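Local coordinates for protein deoxyribodipyrimidine photo-lyase (Oryza sativa Japonica Group, PDB 3UMV) that uses light energy captured by a bound FAD to split cyclobutane pyrimidine dimers in ultraviolet-damaged DNA, restoring the two separate pyrimidines, at residues 357-362 with 452-457; 348-353 with 456-461; 39-44 with 123-128; 70-75 with 109-114. One frame throughout, in Å; residues are numbered along the deposited sequence.

Interaction 1 (357-362 with 452-457). With URE (urea), chain K; EDO (1,2-ethanediol), chain F.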
# COMPACT_ATOMS: atom_id res chain seq x y z
N ASP A 357 -17.94 9.45 -28.65
CA ASP A 357 -17.26 8.62 -29.62
C ASP A 357 -17.68 7.16 -29.43
O ASP A 357 -17.68 6.65 -28.32
CB ASP A 357 -15.74 8.73 -29.48
CG ASP A 357 -15.24 10.15 -29.67
OD1 ASP A 357 -16.05 11.05 -29.99
OD2 ASP A 357 -14.02 10.36 -29.51
N LYS A 358 -18.05 6.49 -30.52
CA LYS A 358 -18.39 5.08 -30.41
C LYS A 358 -17.11 4.28 -30.17
O LYS A 358 -16.09 4.48 -30.84
CB LYS A 358 -19.15 4.59 -31.65
CG LYS A 358 -18.40 3.60 -32.50
CD LYS A 358 -19.25 3.14 -33.69
CE LYS A 358 -20.32 2.15 -33.27
NZ LYS A 358 -19.73 0.86 -32.81
N ARG A 359 -17.13 3.44 -29.15
CA ARG A 359 -15.99 2.59 -28.85
C ARG A 359 -16.00 1.42 -29.84
O ARG A 359 -17.06 0.97 -30.25
CB ARG A 359 -16.08 2.06 -27.41
CG ARG A 359 -15.61 3.01 -26.30
CD ARG A 359 -16.51 4.24 -26.08
NE ARG A 359 -16.00 5.00 -24.93
CZ ARG A 359 -15.85 6.32 -24.87
NH1 ARG A 359 -16.21 7.10 -25.88
NH2 ARG A 359 -15.34 6.88 -23.77
N GLU A 360 -14.82 0.95 -30.23
CA GLU A 360 -14.71 -0.13 -31.20
C GLU A 360 -15.19 -1.45 -30.61
O GLU A 360 -15.78 -2.29 -31.31
CB GLU A 360 -13.27 -0.25 -31.70
CG GLU A 360 -12.25 -0.46 -30.58
CD GLU A 360 -10.82 -0.57 -31.08
OE1 GLU A 360 -10.57 -0.24 -32.27
OE2 GLU A 360 -9.94 -0.98 -30.29
N HIS A 361 -14.93 -1.64 -29.33
CA HIS A 361 -15.44 -2.79 -28.59
C HIS A 361 -16.03 -2.32 -27.27
O HIS A 361 -15.59 -1.33 -26.70
CB HIS A 361 -14.33 -3.79 -28.28
CG HIS A 361 -13.62 -4.29 -29.50
ND1 HIS A 361 -14.02 -5.42 -30.18
CD2 HIS A 361 -12.53 -3.82 -30.15
CE1 HIS A 361 -13.21 -5.62 -31.20
NE2 HIS A 361 -12.30 -4.66 -31.21
N ILE A 362 -17.04 -3.04 -26.78
CA ILE A 362 -17.58 -2.82 -25.45
C ILE A 362 -17.61 -4.18 -24.75
O ILE A 362 -18.24 -5.12 -25.25
CB ILE A 362 -19.01 -2.20 -25.50
CG1 ILE A 362 -18.99 -0.78 -26.08
CG2 ILE A 362 -19.62 -2.12 -24.12
CD1 ILE A 362 -18.40 0.26 -25.13
N ARG A 452 -7.09 11.97 -29.88
CA ARG A 452 -7.59 10.87 -30.68
C ARG A 452 -8.97 10.49 -30.17
O ARG A 452 -9.37 10.93 -29.09
CB ARG A 452 -6.65 9.67 -30.58
CG ARG A 452 -6.50 9.12 -29.18
CD ARG A 452 -5.55 7.95 -29.16
NE ARG A 452 -6.02 6.88 -30.03
CZ ARG A 452 -5.32 6.36 -31.03
NH1 ARG A 452 -4.08 6.79 -31.28
NH2 ARG A 452 -5.85 5.39 -31.77
N PRO A 453 -9.72 9.69 -30.94
CA PRO A 453 -11.06 9.28 -30.51
C PRO A 453 -11.05 8.50 -29.18
O PRO A 453 -10.11 7.75 -28.90
CB PRO A 453 -11.53 8.36 -31.65
CG PRO A 453 -10.75 8.80 -32.82
CD PRO A 453 -9.41 9.22 -32.30
N VAL A 454 -12.09 8.70 -28.38
CA VAL A 454 -12.29 8.02 -27.10
C VAL A 454 -11.35 8.52 -26.00
O VAL A 454 -11.80 8.99 -24.95
CB VAL A 454 -12.15 6.48 -27.22
CG1 VAL A 454 -12.40 5.81 -25.85
CG2 VAL A 454 -13.16 5.95 -28.21
N PHE A 455 -10.06 8.38 -26.21
CA PHE A 455 -9.09 8.80 -25.22
C PHE A 455 -8.97 10.32 -25.13
O PHE A 455 -8.50 10.85 -24.13
CB PHE A 455 -7.72 8.25 -25.55
CG PHE A 455 -7.50 6.84 -25.08
CD1 PHE A 455 -6.44 6.54 -24.26
CD2 PHE A 455 -8.38 5.83 -25.45
CE1 PHE A 455 -6.24 5.24 -23.82
CE2 PHE A 455 -8.18 4.54 -25.03
CZ PHE A 455 -7.11 4.24 -24.21
N GLY A 456 -9.35 11.02 -26.19
CA GLY A 456 -8.99 12.42 -26.25
C GLY A 456 -7.48 12.57 -26.14
O GLY A 456 -6.73 11.85 -26.82
N LYS A 457 -7.03 13.48 -25.29
CA LYS A 457 -5.59 13.68 -25.05
C LYS A 457 -4.98 12.76 -23.98
O LYS A 457 -3.81 12.89 -23.65
CB LYS A 457 -5.31 15.14 -24.74
CG LYS A 457 -5.82 16.07 -25.83
CD LYS A 457 -5.54 17.52 -25.51
CE LYS A 457 -6.27 18.42 -26.50
NZ LYS A 457 -6.03 19.86 -26.23
C URE K . -2.46 9.84 -27.54
O URE K . -3.56 10.11 -27.06
N1 URE K . -1.54 9.19 -26.84
N2 URE K . -2.18 10.19 -28.77
C1 EDO F . -9.69 4.05 -30.37
O1 EDO F . -10.32 3.00 -29.75
C2 EDO F . -9.07 5.01 -29.63
O2 EDO F . -8.38 6.02 -30.25
O HOH W 1 -14.20 9.47 -23.59
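Asp357 reaches across to the other loop through CB, CG and OD2. Its CB rests 4.0 Å from CG2 of Val454, and CG follows beside the backbone N of the same valine. At the tip, OD2 accepts a nearly straight hydrogen bond from Val454 N, 2.8 Å long (169°), on its anti lone pair, turned away from OD1. The same oxygen also bonds ND1 of His354, so the carboxylate is gripped from both loops, a place a short acid fills well. Val454 is the central residue of a classic gamma turn, with phi 73° and psi -61°: Phe455 N donates to Pro453 O at 2.8 Å, so the 452-457 loop reverses sharply and presents the valine to the 357-362 loop. Val454 CG1 sits over the centre of one face of the Arg359 guanidinium, 3.6 Å from CZ. Within its own loop, Arg359 NH1 donates in the guanidinium plane to Asp357 O at 2.9 Å, and NE bonds Thr407 O. Arginine suits the spot because the flat face of the guanidinium, which offers no N-H, takes the methyl while the N-H groups at its rim donate. NH2 bonds a water that in turn donates to Val454 O, bridging the loops.

Interaction 2 (348-353 with 456-461). With URE (urea), chain K.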
# COMPACT_ATOMS: atom_id res chain seq x y z
N ARG A 348 -10.41 15.82 -17.36
CA ARG A 348 -11.86 15.70 -17.32
C ARG A 348 -12.49 16.21 -18.60
O ARG A 348 -13.35 15.55 -19.18
CB ARG A 348 -12.44 16.42 -16.10
CG ARG A 348 -12.05 15.75 -14.79
CD ARG A 348 -12.60 16.43 -13.54
NE ARG A 348 -11.80 17.56 -13.06
CZ ARG A 348 -12.20 18.83 -13.10
NH1 ARG A 348 -13.37 19.15 -13.63
NH2 ARG A 348 -11.41 19.80 -12.62
N LYS A 349 -12.03 17.37 -19.06
CA LYS A 349 -12.61 17.98 -20.25
C LYS A 349 -12.36 17.16 -21.52
O LYS A 349 -13.25 16.99 -22.35
CB LYS A 349 -12.10 19.41 -20.42
CG LYS A 349 -12.68 20.35 -19.37
CD LYS A 349 -11.99 21.70 -19.36
CE LYS A 349 -12.42 22.56 -20.51
NZ LYS A 349 -11.74 23.90 -20.53
N THR A 350 -11.15 16.63 -21.66
CA THR A 350 -10.85 15.87 -22.86
C THR A 350 -11.65 14.56 -22.89
O THR A 350 -12.12 14.14 -23.93
CB THR A 350 -9.34 15.61 -23.05
OG1 THR A 350 -9.10 15.20 -24.40
CG2 THR A 350 -8.85 14.52 -22.13
N LEU A 351 -11.81 13.93 -21.73
CA LEU A 351 -12.62 12.73 -21.65
C LEU A 351 -14.09 13.03 -21.95
O LEU A 351 -14.75 12.27 -22.66
CB LEU A 351 -12.43 12.04 -20.29
CG LEU A 351 -11.13 11.25 -20.17
CD1 LEU A 351 -10.89 10.81 -18.73
CD2 LEU A 351 -11.16 10.04 -21.10
N MET A 352 -14.58 14.18 -21.46
CA MET A 352 -15.96 14.59 -21.73
C MET A 352 -16.17 14.89 -23.21
O MET A 352 -17.20 14.52 -23.77
CB MET A 352 -16.34 15.81 -20.88
CG MET A 352 -16.39 15.51 -19.38
SD MET A 352 -16.69 16.97 -18.36
CE MET A 352 -18.37 17.35 -18.85
N ASP A 353 -15.21 15.58 -23.82
CA ASP A 353 -15.27 15.90 -25.24
C ASP A 353 -15.43 14.66 -26.11
O ASP A 353 -15.96 14.73 -27.22
CB ASP A 353 -14.00 16.63 -25.70
CG ASP A 353 -13.88 18.03 -25.15
OD1 ASP A 353 -14.92 18.58 -24.72
OD2 ASP A 353 -12.75 18.57 -25.16
N GLY A 456 -9.35 11.02 -26.19
CA GLY A 456 -8.99 12.42 -26.25
C GLY A 456 -7.48 12.57 -26.14
O GLY A 456 -6.73 11.85 -26.82
N LYS A 457 -7.03 13.48 -25.29
CA LYS A 457 -5.59 13.68 -25.05
C LYS A 457 -4.98 12.76 -23.98
O LYS A 457 -3.81 12.89 -23.65
CB LYS A 457 -5.31 15.14 -24.74
CG LYS A 457 -5.82 16.07 -25.83
CD LYS A 457 -5.54 17.52 -25.51
CE LYS A 457 -6.27 18.42 -26.50
NZ LYS A 457 -6.03 19.86 -26.23
N ILE A 458 -5.78 11.85 -23.43
CA ILE A 458 -5.24 10.92 -22.45
C ILE A 458 -4.26 10.01 -23.20
O ILE A 458 -4.56 9.59 -24.31
CB ILE A 458 -6.35 10.04 -21.84
CG1 ILE A 458 -7.39 10.93 -21.13
CG2 ILE A 458 -5.76 9.01 -20.88
CD1 ILE A 458 -6.78 11.86 -20.08
N ARG A 459 -3.12 9.72 -22.59
CA ARG A 459 -2.10 8.87 -23.22
C ARG A 459 -2.65 7.51 -23.70
O ARG A 459 -3.35 6.81 -22.96
CB ARG A 459 -0.92 8.66 -22.26
CG ARG A 459 0.24 7.85 -22.87
CD ARG A 459 1.21 7.34 -21.81
NE ARG A 459 1.81 8.41 -21.02
CZ ARG A 459 3.11 8.51 -20.75
NH1 ARG A 459 3.95 7.59 -21.21
NH2 ARG A 459 3.57 9.53 -20.02
N TYR A 460 -2.31 7.16 -24.95
CA TYR A 460 -2.79 5.94 -25.58
C TYR A 460 -1.66 4.91 -25.61
O TYR A 460 -0.50 5.27 -25.73
CB TYR A 460 -3.26 6.23 -27.01
CG TYR A 460 -3.96 5.07 -27.69
CD1 TYR A 460 -3.38 4.43 -28.78
CD2 TYR A 460 -5.18 4.61 -27.24
CE1 TYR A 460 -4.02 3.38 -29.41
CE2 TYR A 460 -5.83 3.54 -27.86
CZ TYR A 460 -5.24 2.93 -28.94
OH TYR A 460 -5.86 1.87 -29.56
N MET A 461 -2.01 3.63 -25.49
CA MET A 461 -1.06 2.55 -25.67
C MET A 461 -1.76 1.48 -26.48
O MET A 461 -2.98 1.32 -26.38
CB MET A 461 -0.63 1.97 -24.32
CG MET A 461 0.21 2.89 -23.42
SD MET A 461 0.45 2.17 -21.76
CE MET A 461 1.74 0.96 -22.09
C URE K . -2.46 9.84 -27.54
O URE K . -3.56 10.11 -27.06
N1 URE K . -1.54 9.19 -26.84
N2 URE K . -2.18 10.19 -28.77
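Thr350 and Gly456 make the tight end of this contact. Thr350 turns OG1 anti to its backbone N (chi1 -164°), and the hydroxyl oxygen accepts a hydrogen bond from Lys457 N at 2.8 Å, with an N-H...O angle of 162°. The same oxygen lies 3.3 Å from Gly456 CA, and a CB on that residue would clash with it, so the absence of a side chain, together with the positive phi, explains glycine here. Beside the polar link, Thr350 CG2 meets Ile458 CD1 at 3.9 Å. Next to it, Leu351 crosses Ile458 at about a right angle, CD2 to CG1 3.9 Å, branched aliphatic against branched aliphatic in a buried place. An alanine at Thr350 would probably leave Lys457 N without this acceptor and loosen the packing on the end of Ile458. Lys457 forms the loose side: its CG passes 3.7 Å from Thr350 OG1, and then the extended chain runs away from the helix to an exposed ammonium, as suits a lysine. The beginning of the 456-461 loop thus meets helix 345-353, where Ile458 also touches Trp346 and Ala347, and the chain then leads off to helix 393-405, on which Tyr460 and Met461 pack.

Interaction 3 (39-44 with 123-128). Unlike the reference sequence in segment 123-128: Gln126 (reference Arg).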
# COMPACT_ATOMS: atom_id res chain seq x y z
N PRO A 39 -0.37 3.87 30.54
CA PRO A 39 0.20 3.15 29.38
C PRO A 39 0.14 3.97 28.09
O PRO A 39 -0.73 4.82 27.91
CB PRO A 39 -0.71 1.92 29.25
CG PRO A 39 -1.22 1.69 30.68
CD PRO A 39 -1.38 3.07 31.25
N VAL A 40 1.08 3.70 27.19
CA VAL A 40 1.02 4.21 25.84
C VAL A 40 0.59 3.07 24.93
O VAL A 40 1.12 1.96 25.03
CB VAL A 40 2.39 4.74 25.37
CG1 VAL A 40 2.32 5.19 23.90
CG2 VAL A 40 2.88 5.87 26.30
N VAL A 41 -0.39 3.33 24.06
CA VAL A 41 -0.88 2.30 23.14
C VAL A 41 -0.62 2.73 21.71
O VAL A 41 -1.01 3.83 21.32
CB VAL A 41 -2.39 2.09 23.29
CG1 VAL A 41 -2.89 1.06 22.27
CG2 VAL A 41 -2.73 1.66 24.71
N TYR A 42 0.07 1.88 20.94
CA TYR A 42 0.24 2.09 19.52
C TYR A 42 -0.82 1.28 18.78
O TYR A 42 -0.83 0.05 18.82
CB TYR A 42 1.66 1.71 19.06
CG TYR A 42 1.83 1.55 17.56
CD1 TYR A 42 1.19 2.41 16.66
CD2 TYR A 42 2.66 0.56 17.03
CE1 TYR A 42 1.33 2.26 15.28
CE2 TYR A 42 2.83 0.41 15.64
CZ TYR A 42 2.17 1.27 14.78
OH TYR A 42 2.34 1.14 13.41
N TRP A 43 -1.76 2.00 18.17
CA TRP A 43 -2.76 1.38 17.31
C TRP A 43 -2.12 1.17 15.94
O TRP A 43 -2.01 2.10 15.14
CB TRP A 43 -4.01 2.27 17.23
CG TRP A 43 -5.04 1.81 16.22
CD1 TRP A 43 -5.09 0.59 15.60
CD2 TRP A 43 -6.15 2.57 15.70
NE1 TRP A 43 -6.17 0.54 14.75
CE2 TRP A 43 -6.83 1.74 14.79
CE3 TRP A 43 -6.63 3.87 15.93
CZ2 TRP A 43 -7.97 2.17 14.09
CZ3 TRP A 43 -7.77 4.29 15.23
CH2 TRP A 43 -8.42 3.44 14.33
N MET A 44 -1.64 -0.05 15.71
CA MET A 44 -1.03 -0.44 14.45
C MET A 44 -2.10 -0.68 13.40
O MET A 44 -3.04 -1.43 13.65
CB MET A 44 -0.24 -1.73 14.68
CG MET A 44 0.46 -2.27 13.43
SD MET A 44 1.24 -3.86 13.82
CE MET A 44 2.76 -3.34 14.61
N ALA A 123 -12.07 1.42 23.51
CA ALA A 123 -12.47 0.61 24.66
C ALA A 123 -11.24 0.17 25.45
O ALA A 123 -11.22 0.28 26.67
CB ALA A 123 -13.28 -0.60 24.20
N LEU A 124 -10.22 -0.32 24.74
CA LEU A 124 -9.00 -0.77 25.40
C LEU A 124 -8.29 0.39 26.09
O LEU A 124 -7.87 0.29 27.24
CB LEU A 124 -8.05 -1.45 24.41
CG LEU A 124 -6.68 -1.78 25.00
CD1 LEU A 124 -6.78 -2.99 25.91
CD2 LEU A 124 -5.66 -2.04 23.90
N VAL A 125 -8.16 1.51 25.38
CA VAL A 125 -7.48 2.68 25.90
C VAL A 125 -8.07 3.09 27.25
O VAL A 125 -7.34 3.48 28.18
CB VAL A 125 -7.52 3.86 24.89
CG1 VAL A 125 -7.19 5.17 25.58
CG2 VAL A 125 -6.56 3.60 23.73
N GLN A 126 -9.39 2.98 27.38
CA GLN A 126 -10.07 3.36 28.62
C GLN A 126 -9.91 2.33 29.75
O GLN A 126 -9.75 2.71 30.90
CB GLN A 126 -11.55 3.67 28.37
CG GLN A 126 -11.74 4.97 27.61
CD GLN A 126 -13.18 5.23 27.23
OE1 GLN A 126 -13.58 5.02 26.08
NE2 GLN A 126 -13.97 5.70 28.19
N ARG A 127 -9.95 1.04 29.41
CA ARG A 127 -9.75 -0.01 30.42
C ARG A 127 -8.35 0.11 31.04
O ARG A 127 -8.17 -0.07 32.24
CB ARG A 127 -9.90 -1.41 29.81
CG ARG A 127 -11.33 -1.81 29.47
CD ARG A 127 -11.45 -3.33 29.30
NE ARG A 127 -10.57 -3.85 28.25
CZ ARG A 127 -10.88 -3.87 26.96
NH1 ARG A 127 -10.04 -4.37 26.07
NH2 ARG A 127 -12.05 -3.38 26.57
N LEU A 128 -7.36 0.42 30.20
CA LEU A 128 -5.97 0.48 30.63
C LEU A 128 -5.64 1.78 31.33
O LEU A 128 -4.58 1.92 31.93
CB LEU A 128 -5.05 0.36 29.41
CG LEU A 128 -5.01 -0.92 28.60
CD1 LEU A 128 -4.05 -0.76 27.41
CD2 LEU A 128 -4.62 -2.10 29.47
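The hydroxyl of Tyr42 is the best-held polar atom of the two segments: three partners grip it, with hydrogen bonds to Asp136 OD1 and Asn53 ND2 and a weak one to Asp47 O. A tyrosine serves here because its long ring carries one polar atom from the strand out to these loops, while the side chain packs on Ala55 and Leu56 of helix 54-66. Val40 turns to the same helix, whereas Pro39 and Val41, alternating along the chain, point to the 123-128 segment. This two-sided pattern belongs to the photolyase alpha/beta domain, an open, mainly parallel sheet of the Rossmann-like kind with helices on both faces; strand 40-44 lies inside it, with strands 70-75 and 132-135 as its neighbours, and helix 120-127 covers one face. The contact with that helix is apolar. Val41 sets CG1 anti to the backbone N (chi1 177°) and turns its two methyls to Leu124, Val125 and Leu128. CG2 meets Leu128 CD1 at 3.9 Å, the two side chains crossing at about a right angle, and lies more loosely, at 4.4 Å, from CG2 of Val125. CG1 only just reaches Leu124 CD2, at 4.5 Å. A compact beta-branched valine suits the strand, and the longer leucines bridge the remaining distance from the helix. At the strand's beginning, the Pro39 ring lies against Leu128, with CD 3.5 Å from Leu128 O and CG 4.2 Å from Leu128 CB. On the outer side of the helix, Arg127 forms a salt bridge with Glu215.

Interaction 4 (70-75 with 109-114). With URE (urea), chain N; URE (urea), chain M.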
# COMPACT_ATOMS: atom_id res chain seq x y z
N LEU A 70 4.12 0.04 27.62
CA LEU A 70 3.86 0.19 26.19
C LEU A 70 3.16 -1.04 25.64
O LEU A 70 3.58 -2.17 25.93
CB LEU A 70 5.19 0.37 25.45
CG LEU A 70 5.12 0.43 23.91
CD1 LEU A 70 4.39 1.66 23.44
CD2 LEU A 70 6.51 0.39 23.31
N ALA A 71 2.11 -0.84 24.86
CA ALA A 71 1.38 -1.94 24.22
C ALA A 71 1.10 -1.63 22.76
O ALA A 71 1.00 -0.47 22.37
CB ALA A 71 0.08 -2.21 24.94
N VAL A 72 0.98 -2.68 21.95
CA VAL A 72 0.56 -2.56 20.55
C VAL A 72 -0.83 -3.16 20.42
O VAL A 72 -1.14 -4.20 21.02
CB VAL A 72 1.53 -3.30 19.59
CG1 VAL A 72 1.00 -3.24 18.16
CG2 VAL A 72 2.94 -2.74 19.70
N ALA A 73 -1.70 -2.50 19.65
CA ALA A 73 -3.04 -3.02 19.38
C ALA A 73 -3.33 -2.98 17.89
O ALA A 73 -3.01 -2.00 17.23
CB ALA A 73 -4.09 -2.21 20.15
N PHE A 74 -3.91 -4.06 17.37
CA PHE A 74 -4.30 -4.11 15.96
C PHE A 74 -5.78 -4.41 15.85
O PHE A 74 -6.27 -5.37 16.45
CB PHE A 74 -3.52 -5.18 15.21
CG PHE A 74 -3.80 -5.19 13.74
CD1 PHE A 74 -3.01 -4.46 12.86
CD2 PHE A 74 -4.88 -5.90 13.22
CE1 PHE A 74 -3.28 -4.46 11.51
CE2 PHE A 74 -5.15 -5.90 11.87
CZ PHE A 74 -4.36 -5.18 11.00
N ALA A 75 -6.51 -3.60 15.10
CA ALA A 75 -7.94 -3.88 14.86
C ALA A 75 -8.17 -4.36 13.44
O ALA A 75 -7.89 -3.64 12.48
CB ALA A 75 -8.79 -2.65 15.15
N LEU A 109 6.68 -7.51 24.38
CA LEU A 109 5.81 -6.42 23.96
C LEU A 109 4.42 -6.99 23.73
O LEU A 109 4.22 -7.83 22.84
CB LEU A 109 6.36 -5.79 22.67
CG LEU A 109 5.57 -4.67 21.97
CD1 LEU A 109 5.43 -3.43 22.85
CD2 LEU A 109 6.25 -4.32 20.67
N PRO A 110 3.45 -6.55 24.54
CA PRO A 110 2.06 -7.01 24.50
C PRO A 110 1.41 -6.65 23.17
O PRO A 110 1.51 -5.50 22.74
CB PRO A 110 1.39 -6.21 25.62
CG PRO A 110 2.51 -5.76 26.49
CD PRO A 110 3.67 -5.54 25.58
N PHE A 111 0.76 -7.62 22.53
CA PHE A 111 0.08 -7.36 21.25
C PHE A 111 -1.39 -7.71 21.41
O PHE A 111 -1.74 -8.88 21.56
CB PHE A 111 0.72 -8.20 20.14
CG PHE A 111 0.08 -8.03 18.78
CD1 PHE A 111 0.34 -6.90 18.01
CD2 PHE A 111 -0.75 -9.01 18.26
CE1 PHE A 111 -0.24 -6.75 16.73
CE2 PHE A 111 -1.33 -8.86 17.01
CZ PHE A 111 -1.08 -7.73 16.24
N PHE A 112 -2.25 -6.69 21.37
CA PHE A 112 -3.69 -6.89 21.43
C PHE A 112 -4.29 -7.02 20.03
O PHE A 112 -4.17 -6.11 19.21
CB PHE A 112 -4.37 -5.71 22.14
CG PHE A 112 -4.04 -5.62 23.61
CD1 PHE A 112 -4.88 -6.18 24.55
CD2 PHE A 112 -2.90 -4.96 24.03
CE1 PHE A 112 -4.58 -6.09 25.91
CE2 PHE A 112 -2.60 -4.86 25.39
CZ PHE A 112 -3.44 -5.43 26.33
N LEU A 113 -4.94 -8.15 19.77
CA LEU A 113 -5.63 -8.36 18.50
C LEU A 113 -7.14 -8.26 18.68
O LEU A 113 -7.73 -9.00 19.46
CB LEU A 113 -5.29 -9.73 17.92
CG LEU A 113 -5.95 -9.96 16.56
CD1 LEU A 113 -5.49 -8.92 15.56
CD2 LEU A 113 -5.67 -11.37 16.04
N PHE A 114 -7.76 -7.34 17.94
CA PHE A 114 -9.20 -7.12 18.01
C PHE A 114 -9.86 -7.43 16.67
O PHE A 114 -9.54 -6.81 15.65
CB PHE A 114 -9.50 -5.67 18.42
CG PHE A 114 -9.03 -5.32 19.81
CD1 PHE A 114 -8.07 -4.34 20.01
CD2 PHE A 114 -9.55 -5.97 20.91
CE1 PHE A 114 -7.65 -4.00 21.29
CE2 PHE A 114 -9.13 -5.65 22.20
CZ PHE A 114 -8.18 -4.67 22.39
C URE N . -7.92 -8.68 23.59
O URE N . -6.77 -9.06 23.56
N1 URE N . -8.66 -8.75 22.51
N2 URE N . -8.43 -8.19 24.70
C URE M . -7.56 -4.22 8.56
O URE M . -7.13 -3.41 9.38
N1 URE M . -8.69 -4.84 8.80
N2 URE M . -6.92 -4.46 7.44
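Four backbone hydrogen bonds join the strands in parallel register, the N and O of Val72 and Phe74 both facing the second strand. Val72 N donates to Pro110 O and its O accepts from Phe112 N at 2.7 Å; Phe74 N then donates to Phe112 O at 2.8 Å, and Phe114 N to Phe74 O at 2.9 Å. All four are nearly straight, at 165° or more. CA-H...O contacts lie beside them, such as Ala73 CA to Phe112 O at 3.3 Å. Apolar side chains sort onto two faces. On one, Val72 CG1 meets the edge of the Phe111 ring at CD1, 3.7 Å away, and the CZ of that ring ends 3.7 Å from Phe74 CB; Leu113 runs alongside Phe74. On the other, small alanines make room for large rings: Ala71 CB touches the edge of Phe112 at CE2, 3.8 Å away, and Ala73 CB lies near Phe114 CE1. A bound urea donates through N1 to Leu113 O at 3.2 Å and lies against Phe112 and Phe114. An alanine at Phe114 would remove the ring that meets Ala73, Leu124 and this urea, and would probably weaken the packing of helix 120-127 on the sheet. That helix covers the alanine face, and helix 87-106, which links the two strands, packs on Phe74 and Phe111, making this the beta-alpha-beta crossover of a Rossmann-like sheet, with 111-114 as one of its two edge strands.

Overall arrangement
The contacts form two pairs on opposite sides of the chain's centre. Interactions 3 and 4, with centres about 8 Å apart, come first along the chain and share the alpha/beta domain: strands 40-44 and 70-75 are neighbours in one sheet, strand 111-114 leads on to helix 120-127, and interaction 4 is nested within the loop that interaction 3 closes. Interactions 1 and 2, about 9 Å apart between centres, lie in the helical part and share Gly456 and Lys457, so the single loop 452-461 meets both helix 345-353 and the loop after it. Between the pairs, the centres of the contacts are 48 to 54 Å apart. Each pair joins parts of its own region, and neither links the alpha/beta domain to the helical part, where the FAD is bound.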